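Local coordinates for protein nucleoporin nup120 (PDB 4GQ2) that serves as a structural component of the nuclear pore complex, whose nucleoporins can build the pore and also dock transiently associated transport factors, at residues 96-101 and 760-765. Numbering follows the deposited sequence.
Sequences EPLSKF and TMEALA
A loop of the beta-propeller domain, the link between strands 83-88 and 101-106, here meets the loop that leads from helix 719-739 towards helix 770-777, so that the contact ties the propeller to the helical part of the chain. Leu98 and Glu762 carry most of it, their side chains running antiparallel, side by side. With CG anti to its carbonyl carbon (chi1 -57°) and CD1 anti to CA (chi2 176°), Leu98 extends CD1 against the backbone of the turn at 762-765, closed by a hydrogen bond from Ala765 N to Glu762 O; CD1 lies 3.5 Å from Ala763 N. The same methyl lies 4.3 Å from Ala763 CB, and a residue as small as alanine probably suits a place where leucine packs on the main chain. Glu762 sets CG anti to its own N (chi1 -160°) and runs on extended, a shape that lays its aliphatic part alongside the leucine, with CB 3.7 Å from Leu98 CD1, while the carboxylate is carried beyond, to the propeller backbone. There OE2 lies 3.5 Å from Leu98 N, too long to count as a hydrogen bond, and 3.6 Å from Leu98 CG. Pro97, whose ring restrains the extended backbone just before Leu98, also packs on Gln149. The long, nearly straight chain of Lys100 carries its charge towards the carboxylate, NZ stopping 4.3 Å from Glu762 OE2, too far for a salt bridge. An alanine in place of Glu762 would keep CB but lose CG, which lies beside Leu98, and the carboxylate near Lys100 NZ, and would probably loosen the packing between the two loops. With no hydrogen bond across it, the contact rests on van der Waals packing of a buried leucine, to which the nearby opposite charges probably add a modest long-range attraction.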
loop_
_atom_site.group_PDB
_atom_site.type_symbol
_atom_site.label_atom_id
_atom_site.label_comp_id
_atom_site.label_asym_id
_atom_site.label_seq_id
_atom_site.Cartn_x
_atom_site.Cartn_y
_atom_site.Cartn_z
ATOM N N GLU A 96 -12.689 4.362 -24.878
ATOM C CA GLU A 96 -12.491 5.772 -24.525
ATOM C C GLU A 96 -11.290 6.030 -23.605
ATOM O O GLU A 96 -10.831 5.116 -22.920
ATOM C CB GLU A 96 -13.776 6.339 -23.903
ATOM C CG GLU A 96 -15.001 6.256 -24.809
ATOM C CD GLU A 96 -16.035 7.333 -24.526
ATOM O OE1 GLU A 96 -15.651 8.518 -24.407
ATOM O OE2 GLU A 96 -17.238 6.997 -24.440
ATOM N N PRO A 97 -10.779 7.282 -23.586
ATOM C CA PRO A 97 -9.707 7.638 -22.647
ATOM C C PRO A 97 -10.191 7.508 -21.206
ATOM O O PRO A 97 -11.384 7.689 -20.933
ATOM C CB PRO A 97 -9.422 9.113 -22.961
ATOM C CG PRO A 97 -10.053 9.378 -24.288
ATOM C CD PRO A 97 -11.224 8.448 -24.372
ATOM N N LEU A 98 -9.269 7.197 -20.299
ATOM C CA LEU A 98 -9.600 6.984 -18.896
ATOM C C LEU A 98 -10.188 8.222 -18.237
ATOM O O LEU A 98 -9.833 9.351 -18.582
ATOM C CB LEU A 98 -8.363 6.548 -18.119
ATOM C CG LEU A 98 -7.636 5.291 -18.595
ATOM C CD1 LEU A 98 -6.382 5.100 -17.759
ATOM C CD2 LEU A 98 -8.523 4.055 -18.538
ATOM N N SER A 99 -11.091 7.995 -17.286
ATOM C CA SER A 99 -11.611 9.069 -16.449
ATOM C C SER A 99 -10.583 9.411 -15.379
ATOM O O SER A 99 -10.431 8.689 -14.400
ATOM C CB SER A 99 -12.932 8.653 -15.802
ATOM O OG SER A 99 -13.896 8.320 -16.781
ATOM N N LYS A 100 -9.862 10.506 -15.580
ATOM C CA LYS A 100 -8.819 10.926 -14.649
ATOM C C LYS A 100 -9.271 12.125 -13.835
ATOM O O LYS A 100 -8.508 12.673 -13.032
ATOM C CB LYS A 100 -7.537 11.269 -15.410
ATOM C CG LYS A 100 -6.811 10.083 -16.029
ATOM C CD LYS A 100 -5.838 10.570 -17.094
ATOM C CE LYS A 100 -4.774 9.534 -17.421
ATOM N NZ LYS A 100 -3.871 10.002 -18.516
ATOM N N PHE A 101 -10.518 12.539 -14.049
ATOM C CA PHE A 101 -11.055 13.723 -13.384
ATOM C C PHE A 101 -12.498 13.503 -12.980
ATOM O O PHE A 101 -13.235 12.771 -13.656
ATOM C CB PHE A 101 -10.952 14.962 -14.296
ATOM C CG PHE A 101 -9.561 15.224 -14.802
ATOM C CD1 PHE A 101 -8.645 15.935 -14.027
ATOM C CD2 PHE A 101 -9.150 14.724 -16.037
ATOM C CE1 PHE A 101 -7.350 16.156 -14.480
ATOM C CE2 PHE A 101 -7.855 14.935 -16.493
ATOM C CZ PHE A 101 -6.958 15.655 -15.713
ATOM N N THR A 760 -3.859 1.213 -25.413
ATOM C CA THR A 760 -3.554 -0.181 -25.094
ATOM C C THR A 760 -4.058 -0.533 -23.685
ATOM O O THR A 760 -5.259 -0.734 -23.486
ATOM C CB THR A 760 -2.049 -0.517 -25.316
ATOM O OG1 THR A 760 -1.772 -1.855 -24.877
ATOM C CG2 THR A 760 -1.120 0.478 -24.592
ATOM N N MET A 761 -3.141 -0.624 -22.723
ATOM C CA MET A 761 -3.498 -0.676 -21.313
ATOM C C MET A 761 -3.008 0.630 -20.684
ATOM O O MET A 761 -1.860 0.749 -20.240
ATOM C CB MET A 761 -2.904 -1.910 -20.629
ATOM C CG MET A 761 -3.631 -2.324 -19.355
ATOM S SD MET A 761 -4.783 -3.705 -19.523
ATOM C CE MET A 761 -3.738 -5.127 -19.199
ATOM N N GLU A 762 -3.897 1.618 -20.698
ATOM C CA GLU A 762 -3.616 2.972 -20.244
ATOM C C GLU A 762 -3.685 3.025 -18.725
ATOM O O GLU A 762 -3.030 3.847 -18.087
ATOM C CB GLU A 762 -4.667 3.902 -20.845
ATOM C CG GLU A 762 -4.318 5.377 -20.892
ATOM C CD GLU A 762 -5.357 6.166 -21.670
ATOM O OE1 GLU A 762 -5.684 5.750 -22.805
ATOM O OE2 GLU A 762 -5.855 7.190 -21.148
ATOM N N ALA A 763 -4.498 2.142 -18.154
ATOM C CA ALA A 763 -4.717 2.095 -16.717
ATOM C C ALA A 763 -3.423 1.773 -15.982
ATOM O O ALA A 763 -3.214 2.249 -14.875
ATOM C CB ALA A 763 -5.804 1.085 -16.378
ATOM N N LEU A 764 -2.540 1.009 -16.624
ATOM C CA LEU A 764 -1.270 0.596 -16.017
ATOM C C LEU A 764 -0.355 1.758 -15.630
ATOM O O LEU A 764 0.460 1.637 -14.709
ATOM C CB LEU A 764 -0.525 -0.377 -16.931
ATOM C CG LEU A 764 -1.030 -1.821 -16.926
ATOM C CD1 LEU A 764 -0.346 -2.644 -18.014
ATOM C CD2 LEU A 764 -0.855 -2.485 -15.571
ATOM N N ALA A 765 -0.508 2.880 -16.328
ATOM C CA ALA A 765 0.334 4.057 -16.119
ATOM C C ALA A 765 -0.320 5.145 -15.260
ATOM O O ALA A 765 0.320 6.154 -14.954
ATOM C CB ALA A 765 0.761 4.633 -17.466
#